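Local coordinates for peptidoglycan recognition protein 3 (Branchiostoma belcheri tsingtauense, PDB 4Z8I) that probably cleaves the amide bond between N-acetylmuramic acid and L-alanine in bacterial peptidoglycan, as a zinc amidase carrying a chitin-binding domain, at residues A[68-80]-A[111-125]. Residues are numbered along the deposited sequence; the frame is centred on the assembly and turned at random.
Sequences SKSEWGSRATNYN and RNIQNYHMDGRGYSD
R111 reaches W72 from the helix: its NH1 donates to W72 O at 3.2 Å, the acceptor lying in the guanidinium plane while the donor stands above the carbonyl plane. One turn on, Q114 offers both ends of its amide to the passing loop. CG is anti to the backbone N (chi1 -177°) and the chain beyond it is extended, which carries the amide across to that backbone. OE1 accepts from R75 N at 3.1 Å on a nearly straight bond (N-H...O 173°), and NE2 donates to S74 OG at 3.0 Å. The second N-H of NE2 goes to D125 OD1, also at 3.0 Å, so three bonds hold the amide against rotation. NE2 also lies at the edge of the W72 indole, near its plane; the indole NE1 is bonded to E140 O. N115 OD1 takes a hydrogen bond from R75 NH1 at 2.9 Å, and M118 lies over one guanidinium face, with SD 3.5 Å from R75 CD. D119 completes the clasp: its carboxylate, turned 47° from the guanidinium, forms a salt bridge with R75. A leucine in place of R75 would probably deprive D119 of this charge partner and leave the N115 amide less firmly oriented. Past the helix, S124 CB packs 3.5 Å from Y79 CD1, while the hydroxyl of Y79 is tied to R147 O. D125 closes the contact: OD2 pairs with K69 NZ in a salt bridge of 2.7 Å, and T77 CG2 lies against OD1. K69 NZ also donates to T77 OG1, linking this charge pair to the loop. The arrangement fastens the short helix 69-72 and the loop that follows it to helix 103-120 and the turn after it, the longer helix flanking the central mixed sheet of the PGRP/type 2 amidase fold.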
ATOM      1  N   SER A  68      -0.614   5.615 -12.518  1.00 30.55           N
ATOM      2  CA  SER A  68      -0.083   4.653 -13.481  1.00 38.22           C
ATOM      3  C   SER A  68       1.231   5.133 -14.087  1.00 44.26           C
ATOM      4  O   SER A  68       1.592   6.305 -13.963  1.00 30.10           O
ATOM      5  CB  SER A  68      -1.095   4.379 -14.592  1.00 21.74           C
ATOM      6  OG  SER A  68      -1.210   5.489 -15.464  1.00 54.46           O
ATOM      7  N   LYS A  69       1.934   4.216 -14.746  1.00 42.82           N
ATOM      8  CA  LYS A  69       3.223   4.517 -15.363  1.00 33.46           C
ATOM      9  C   LYS A  69       3.119   5.645 -16.389  1.00 41.48           C
ATOM     10  O   LYS A  69       3.992   6.510 -16.464  1.00 38.93           O
ATOM     11  CB  LYS A  69       3.816   3.258 -16.001  1.00 33.35           C
ATOM     12  CG  LYS A  69       4.088   2.140 -15.007  1.00 40.84           C
ATOM     13  CD  LYS A  69       5.492   1.562 -15.146  1.00 47.86           C
ATOM     14  CE  LYS A  69       5.625   0.698 -16.383  1.00 45.88           C
ATOM     15  NZ  LYS A  69       6.858  -0.135 -16.334  1.00 31.93           N
ATOM     16  N   SER A  70       2.041   5.643 -17.165  1.00 26.51           N
ATOM     17  CA  SER A  70       1.820   6.692 -18.154  1.00 30.66           C
ATOM     18  C   SER A  70       1.504   8.033 -17.497  1.00 35.68           C
ATOM     19  O   SER A  70       1.697   9.088 -18.102  1.00 32.72           O
ATOM     20  CB  SER A  70       0.692   6.301 -19.110  1.00 35.07           C
ATOM     21  OG  SER A  70      -0.544   6.232 -18.427  1.00 60.00           O
ATOM     22  N   GLU A  71       1.016   7.997 -16.260  1.00 40.93           N
ATOM     23  CA  GLU A  71       0.685   9.230 -15.553  1.00 37.98           C
ATOM     24  C   GLU A  71       1.895   9.880 -14.894  1.00 44.67           C
ATOM     25  O   GLU A  71       1.978  11.106 -14.829  1.00 56.99           O
ATOM     26  CB  GLU A  71      -0.414   8.998 -14.518  1.00 38.30           C
ATOM     27  CG  GLU A  71      -1.773   8.660 -15.112  1.00 42.90           C
ATOM     28  CD  GLU A  71      -2.866   8.635 -14.065  1.00 60.39           C
ATOM     29  OE1 GLU A  71      -3.271   7.528 -13.652  1.00 61.92           O
ATOM     30  OE2 GLU A  71      -3.320   9.725 -13.655  1.00 74.37           O
ATOM     31  N   TRP A  72       2.828   9.070 -14.396  1.00 46.88           N
ATOM     32  CA  TRP A  72       4.042   9.631 -13.801  1.00 35.64           C
ATOM     33  C   TRP A  72       5.175   9.789 -14.806  1.00 30.68           C
ATOM     34  O   TRP A  72       6.250  10.273 -14.465  1.00 51.96           O
ATOM     35  CB  TRP A  72       4.499   8.888 -12.530  1.00 37.29           C
ATOM     36  CG  TRP A  72       4.860   7.423 -12.653  1.00 37.98           C
ATOM     37  CD1 TRP A  72       4.087   6.357 -12.286  1.00 33.22           C
ATOM     38  CD2 TRP A  72       6.104   6.873 -13.108  1.00 28.90           C
ATOM     39  NE1 TRP A  72       4.761   5.182 -12.508  1.00 31.70           N
ATOM     40  CE2 TRP A  72       6.001   5.469 -13.012  1.00 38.33           C
ATOM     41  CE3 TRP A  72       7.288   7.427 -13.601  1.00 44.87           C
ATOM     42  CZ2 TRP A  72       7.038   4.617 -13.391  1.00 48.95           C
ATOM     43  CZ3 TRP A  72       8.316   6.578 -13.974  1.00 39.08           C
ATOM     44  CH2 TRP A  72       8.186   5.191 -13.868  1.00 20.24           C
ATOM     45  N   GLY A  73       4.919   9.396 -16.049  1.00 32.34           N
ATOM     46  CA  GLY A  73       5.860   9.639 -17.126  1.00 24.78           C
ATOM     47  C   GLY A  73       6.919   8.575 -17.301  1.00 38.32           C
ATOM     48  O   GLY A  73       8.073   8.883 -17.602  1.00 57.43           O
ATOM     49  N   SER A  74       6.528   7.319 -17.121  1.00 35.21           N
ATOM     50  CA  SER A  74       7.448   6.203 -17.290  1.00 33.93           C
ATOM     51  C   SER A  74       8.001   6.162 -18.702  1.00 45.11           C
ATOM     52  O   SER A  74       7.338   6.585 -19.651  1.00 55.90           O
ATOM     53  CB  SER A  74       6.742   4.885 -16.984  1.00 33.19           C
ATOM     54  OG  SER A  74       7.582   3.777 -17.247  1.00 41.44           O
ATOM     55  N   ARG A  75       9.223   5.662 -18.836  1.00 36.40           N
ATOM     56  CA  ARG A  75       9.810   5.454 -20.146  1.00 27.78           C
ATOM     57  C   ARG A  75       9.311   4.114 -20.658  1.00 43.64           C
ATOM     58  O   ARG A  75       8.752   3.325 -19.898  1.00 46.63           O
ATOM     59  CB  ARG A  75      11.339   5.463 -20.070  1.00 23.55           C
ATOM     60  CG  ARG A  75      11.944   4.213 -19.462  1.00 43.74           C
ATOM     61  CD  ARG A  75      13.400   4.051 -19.873  1.00 37.29           C
ATOM     62  NE  ARG A  75      14.313   4.748 -18.973  1.00 31.12           N
ATOM     63  CZ  ARG A  75      15.635   4.758 -19.114  1.00 44.90           C
ATOM     64  NH1 ARG A  75      16.390   5.417 -18.248  1.00 40.74           N
ATOM     65  NH2 ARG A  75      16.202   4.115 -20.126  1.00 22.93           N
ATOM     66  N   ALA A  76       9.498   3.859 -21.946  1.00 45.82           N
ATOM     67  CA  ALA A  76       9.060   2.597 -22.521  1.00 45.33           C
ATOM     68  C   ALA A  76       9.821   1.424 -21.907  1.00 46.55           C
ATOM     69  O   ALA A  76      11.051   1.437 -21.841  1.00 62.38           O
ATOM     70  CB  ALA A  76       9.233   2.617 -24.029  1.00 33.73           C
ATOM     71  N   THR A  77       9.079   0.422 -21.442  1.00 36.43           N
ATOM     72  CA  THR A  77       9.671  -0.821 -20.955  1.00 34.38           C
ATOM     73  C   THR A  77       9.017  -2.015 -21.642  1.00 43.44           C
ATOM     74  O   THR A  77       8.016  -1.865 -22.342  1.00 45.57           O
ATOM     75  CB  THR A  77       9.534  -0.971 -19.426  1.00 44.69           C
ATOM     76  OG1 THR A  77       8.149  -0.951 -19.059  1.00 44.80           O
ATOM     77  CG2 THR A  77      10.265   0.153 -18.708  1.00 45.91           C
ATOM     78  N   ASN A  78       9.586  -3.197 -21.440  1.00 50.11           N
ATOM     79  CA  ASN A  78       9.064  -4.414 -22.048  1.00 42.47           C
ATOM     80  C   ASN A  78       9.471  -5.624 -21.219  1.00 35.25           C
ATOM     81  O   ASN A  78      10.007  -6.603 -21.739  1.00 57.30           O
ATOM     82  CB  ASN A  78       9.575  -4.547 -23.484  1.00 43.56           C
ATOM     83  CG  ASN A  78       8.805  -5.576 -24.290  1.00 47.10           C
ATOM     84  OD1 ASN A  78       7.656  -5.895 -23.982  1.00 55.02           O
ATOM     85  ND2 ASN A  78       9.439  -6.098 -25.334  1.00 42.73           N
ATOM     86  N   TYR A  79       9.218  -5.540 -19.917  1.00 26.37           N
ATOM     87  CA  TYR A  79       9.607  -6.590 -18.980  1.00 25.93           C
ATOM     88  C   TYR A  79       8.401  -7.444 -18.621  1.00 36.20           C
ATOM     89  O   TYR A  79       7.429  -6.953 -18.046  1.00 49.54           O
ATOM     90  CB  TYR A  79      10.213  -5.968 -17.722  1.00 22.71           C
ATOM     91  CG  TYR A  79      10.554  -6.958 -16.637  1.00 37.59           C
ATOM     92  CD1 TYR A  79      11.733  -7.687 -16.680  1.00 29.41           C
ATOM     93  CD2 TYR A  79       9.702  -7.152 -15.558  1.00 39.67           C
ATOM     94  CE1 TYR A  79      12.050  -8.588 -15.686  1.00 32.59           C
ATOM     95  CE2 TYR A  79      10.010  -8.051 -14.562  1.00 42.05           C
ATOM     96  CZ  TYR A  79      11.186  -8.763 -14.629  1.00 37.59           C
ATOM     97  OH  TYR A  79      11.497  -9.660 -13.638  1.00 49.52           O
ATOM     98  N   ASN A  80       8.466  -8.724 -18.960  1.00 44.35           N
ATOM     99  CA  ASN A  80       7.312  -9.592 -18.789  1.00 45.26           C
ATOM    100  C   ASN A  80       7.618 -10.899 -18.055  1.00 51.65           C
ATOM    101  O   ASN A  80       7.152 -11.967 -18.456  1.00 43.62           O
ATOM    102  CB  ASN A  80       6.658  -9.869 -20.145  1.00 41.44           C
ATOM    103  CG  ASN A  80       6.321  -8.594 -20.900  1.00 41.24           C
ATOM    104  OD1 ASN A  80       5.327  -7.925 -20.605  1.00 49.26           O
ATOM    105  ND2 ASN A  80       7.150  -8.251 -21.879  1.00 42.19           N
ATOM    106  N   ARG A 111      10.628   8.920 -11.759  1.00 41.17           N
ATOM    107  CA  ARG A 111      11.318   8.942 -13.047  1.00 47.00           C
ATOM    108  C   ARG A 111      12.835   8.835 -12.859  1.00 49.12           C
ATOM    109  O   ARG A 111      13.523   8.112 -13.589  1.00 48.83           O
ATOM    110  CB  ARG A 111      10.960  10.223 -13.806  1.00 42.69           C
ATOM    111  CG  ARG A 111      10.255   9.989 -15.136  1.00 47.21           C
ATOM    112  CD  ARG A 111       9.158  11.016 -15.380  1.00 29.25           C
ATOM    113  NE  ARG A 111       9.622  12.388 -15.193  1.00 42.91           N
ATOM    114  CZ  ARG A 111       8.885  13.359 -14.660  1.00 38.66           C
ATOM    115  NH1 ARG A 111       7.646  13.111 -14.255  1.00 40.80           N
ATOM    116  NH2 ARG A 111       9.388  14.577 -14.526  1.00 38.09           N
ATOM    117  N   ASN A 112      13.341   9.555 -11.863  1.00 32.79           N
ATOM    118  CA  ASN A 112      14.745   9.502 -11.489  1.00 23.45           C
ATOM    119  C   ASN A 112      15.156   8.111 -11.040  1.00 31.42           C
ATOM    120  O   ASN A 112      16.188   7.594 -11.470  1.00 32.91           O
ATOM    121  CB  ASN A 112      15.048  10.481 -10.351  1.00 21.96           C
ATOM    122  CG  ASN A 112      14.928  11.934 -10.748  1.00 28.37           C
ATOM    123  OD1 ASN A 112      14.811  12.790  -9.871  1.00 32.83           O
ATOM    124  ND2 ASN A 112      14.984  12.230 -12.034  1.00 28.04           N
ATOM    125  N   ILE A 113      14.352   7.512 -10.164  1.00 24.13           N
ATOM    126  CA  ILE A 113      14.656   6.181  -9.654  1.00 30.10           C
ATOM    127  C   ILE A 113      14.676   5.152 -10.786  1.00 29.20           C
ATOM    128  O   ILE A 113      15.554   4.284 -10.841  1.00 32.25           O
ATOM    129  CB  ILE A 113      13.682   5.765  -8.535  1.00 32.65           C
ATOM    130  CG1 ILE A 113      13.878   6.666  -7.314  1.00 20.63           C
ATOM    131  CG2 ILE A 113      13.897   4.313  -8.144  1.00 36.45           C
ATOM    132  CD1 ILE A 113      13.012   6.301  -6.127  1.00 20.57           C
ATOM    133  N   GLN A 114      13.722   5.275 -11.701  1.00 31.42           N
ATOM    134  CA  GLN A 114      13.656   4.395 -12.860  1.00 39.53           C
ATOM    135  C   GLN A 114      14.906   4.555 -13.714  1.00 28.01           C
ATOM    136  O   GLN A 114      15.532   3.568 -14.094  1.00 20.63           O
ATOM    137  CB  GLN A 114      12.404   4.688 -13.696  1.00 36.27           C
ATOM    138  CG  GLN A 114      12.222   3.750 -14.884  1.00 27.75           C
ATOM    139  CD  GLN A 114      10.978   4.060 -15.699  1.00 35.66           C
ATOM    140  OE1 GLN A 114      10.816   5.169 -16.208  1.00 46.53           O
ATOM    141  NE2 GLN A 114      10.095   3.077 -15.830  1.00 28.07           N
ATOM    142  N   ASN A 115      15.269   5.800 -14.008  1.00 30.05           N
ATOM    143  CA  ASN A 115      16.464   6.072 -14.797  1.00 21.26           C
ATOM    144  C   ASN A 115      17.725   5.525 -14.141  1.00 33.33           C
ATOM    145  O   ASN A 115      18.630   5.053 -14.821  1.00 41.52           O
ATOM    146  CB  ASN A 115      16.610   7.574 -15.059  1.00 26.02           C
ATOM    147  CG  ASN A 115      15.541   8.108 -15.987  1.00 29.07           C
ATOM    148  OD1 ASN A 115      14.850   7.346 -16.669  1.00 36.24           O
ATOM    149  ND2 ASN A 115      15.409   9.427 -16.033  1.00 26.47           N
ATOM    150  N   TYR A 116      17.778   5.582 -12.816  1.00 32.49           N
ATOM    151  CA  TYR A 116      18.911   5.036 -12.081  1.00 27.15           C
ATOM    152  C   TYR A 116      18.958   3.515 -12.179  1.00 33.97           C
ATOM    153  O   TYR A 116      20.026   2.934 -12.365  1.00 38.89           O
ATOM    154  CB  TYR A 116      18.871   5.480 -10.615  1.00 24.92           C
ATOM    155  CG  TYR A 116      19.867   4.771  -9.723  1.00 33.98           C
ATOM    156  CD1 TYR A 116      21.222   4.771 -10.019  1.00 31.80           C
ATOM    157  CD2 TYR A 116      19.449   4.117  -8.571  1.00 45.36           C
ATOM    158  CE1 TYR A 116      22.130   4.131  -9.201  1.00 30.63           C
ATOM    159  CE2 TYR A 116      20.348   3.478  -7.748  1.00 34.74           C
ATOM    160  CZ  TYR A 116      21.687   3.488  -8.067  1.00 37.67           C
ATOM    161  OH  TYR A 116      22.589   2.847  -7.249  1.00 53.26           O
ATOM    162  N   HIS A 117      17.803   2.870 -12.060  1.00 37.65           N
ATOM    163  CA  HIS A 117      17.749   1.412 -12.128  1.00 44.01           C
ATOM    164  C   HIS A 117      18.039   0.867 -13.526  1.00 47.27           C
ATOM    165  O   HIS A 117      18.714  -0.150 -13.675  1.00 50.52           O
ATOM    166  CB  HIS A 117      16.395   0.897 -11.635  1.00 34.35           C
ATOM    167  CG  HIS A 117      16.237   0.948 -10.150  1.00 32.12           C
ATOM    168  ND1 HIS A 117      15.072   0.580  -9.514  1.00 38.78           N
ATOM    169  CD2 HIS A 117      17.098   1.320  -9.173  1.00 29.10           C
ATOM    170  CE1 HIS A 117      15.220   0.724  -8.210  1.00 31.73           C
ATOM    171  NE2 HIS A 117      16.441   1.171  -7.976  1.00 36.64           N
ATOM    172  N   MET A 118      17.530   1.548 -14.546  1.00 31.13           N
ATOM    173  CA  MET A 118      17.677   1.089 -15.921  1.00 39.81           C
ATOM    174  C   MET A 118      19.012   1.491 -16.560  1.00 45.54           C
ATOM    175  O   MET A 118      19.649   0.679 -17.232  1.00 52.70           O
ATOM    176  CB  MET A 118      16.504   1.580 -16.773  1.00 42.08           C
ATOM    177  CG  MET A 118      15.146   1.155 -16.242  1.00 41.11           C
ATOM    178  SD  MET A 118      13.799   1.594 -17.349  1.00 46.03           S
ATOM    179  CE  MET A 118      14.283   0.673 -18.810  1.00 23.87           C
ATOM    180  N   ASP A 119      19.435   2.735 -16.353  1.00 35.83           N
ATOM    181  CA  ASP A 119      20.667   3.231 -16.970  1.00 41.81           C
ATOM    182  C   ASP A 119      21.904   3.041 -16.091  1.00 34.85           C
ATOM    183  O   ASP A 119      22.997   2.767 -16.594  1.00 37.01           O
ATOM    184  CB  ASP A 119      20.523   4.706 -17.361  1.00 22.74           C
ATOM    185  CG  ASP A 119      19.439   4.935 -18.398  1.00 43.46           C
ATOM    186  OD1 ASP A 119      19.287   4.088 -19.301  1.00 51.08           O
ATOM    187  OD2 ASP A 119      18.735   5.963 -18.307  1.00 42.84           O
ATOM    188  N   GLY A 120      21.732   3.187 -14.780  1.00 24.38           N
ATOM    189  CA  GLY A 120      22.842   3.050 -13.855  1.00 31.62           C
ATOM    190  C   GLY A 120      23.120   1.612 -13.458  1.00 34.23           C
ATOM    191  O   GLY A 120      24.277   1.206 -13.344  1.00 38.56           O
ATOM    192  N   ARG A 121      22.061   0.834 -13.255  1.00 33.61           N
ATOM    193  CA  ARG A 121      22.215  -0.540 -12.793  1.00 33.95           C
ATOM    194  C   ARG A 121      21.857  -1.581 -13.855  1.00 32.23           C
ATOM    195  O   ARG A 121      22.174  -2.760 -13.705  1.00 38.88           O
ATOM    196  CB  ARG A 121      21.408  -0.769 -11.513  1.00 49.02           C
ATOM    197  CG  ARG A 121      21.788   0.179 -10.387  1.00 46.54           C
ATOM    198  CD  ARG A 121      21.794  -0.514  -9.034  1.00 65.24           C
ATOM    199  NE  ARG A 121      20.633  -0.164  -8.220  1.00 77.52           N
ATOM    200  CZ  ARG A 121      20.430  -0.608  -6.983  1.00 90.68           C
ATOM    201  NH1 ARG A 121      21.312  -1.421  -6.414  1.00 88.03           N
ATOM    202  NH2 ARG A 121      19.347  -0.239  -6.311  1.00 94.05           N
ATOM    203  N   GLY A 122      21.200  -1.149 -14.926  1.00 23.25           N
ATOM    204  CA  GLY A 122      20.900  -2.043 -16.031  1.00 34.11           C
ATOM    205  C   GLY A 122      19.656  -2.903 -15.872  1.00 30.19           C
ATOM    206  O   GLY A 122      19.520  -3.935 -16.533  1.00 40.45           O
ATOM    207  N   TYR A 123      18.741  -2.482 -15.003  1.00 25.48           N
ATOM    208  CA  TYR A 123      17.492  -3.210 -14.811  1.00 31.57           C
ATOM    209  C   TYR A 123      16.612  -3.069 -16.054  1.00 37.96           C
ATOM    210  O   TYR A 123      16.788  -2.142 -16.845  1.00 34.19           O
ATOM    211  CB  TYR A 123      16.731  -2.693 -13.583  1.00 31.38           C
ATOM    212  CG  TYR A 123      17.382  -2.952 -12.236  1.00 39.22           C
ATOM    213  CD1 TYR A 123      18.666  -3.475 -12.136  1.00 49.67           C
ATOM    214  CD2 TYR A 123      16.699  -2.675 -11.059  1.00 41.37           C
ATOM    215  CE1 TYR A 123      19.248  -3.705 -10.907  1.00 29.56           C
ATOM    216  CE2 TYR A 123      17.273  -2.905  -9.828  1.00 37.87           C
ATOM    217  CZ  TYR A 123      18.545  -3.420  -9.758  1.00 40.33           C
ATOM    218  OH  TYR A 123      19.117  -3.651  -8.529  1.00 44.76           O
ATOM    219  N   SER A 124      15.669  -3.991 -16.223  1.00 38.58           N
ATOM    220  CA  SER A 124      14.734  -3.933 -17.343  1.00 40.17           C
ATOM    221  C   SER A 124      13.647  -2.889 -17.095  1.00 46.50           C
ATOM    222  O   SER A 124      12.959  -2.460 -18.023  1.00 45.36           O
ATOM    223  CB  SER A 124      14.093  -5.302 -17.579  1.00 39.81           C
ATOM    224  OG  SER A 124      15.070  -6.296 -17.832  1.00 41.07           O
ATOM    225  N   ASP A 125      13.503  -2.491 -15.834  1.00 36.38           N
ATOM    226  CA  ASP A 125      12.509  -1.510 -15.417  1.00 38.98           C
ATOM    227  C   ASP A 125      12.854  -1.096 -13.994  1.00 41.13           C
ATOM    228  O   ASP A 125      13.771  -1.658 -13.397  1.00 50.61           O
ATOM    229  CB  ASP A 125      11.106  -2.122 -15.466  1.00 42.98           C
ATOM    230  CG  ASP A 125      10.004  -1.092 -15.270  1.00 44.92           C
ATOM    231  OD1 ASP A 125      10.306   0.121 -15.262  1.00 42.21           O
ATOM    232  OD2 ASP A 125       8.833  -1.498 -15.132  1.00 58.13           O
TER
HETATM  233  O   HOH W   1      12.824  -3.166 -20.920  1.00 48.55           O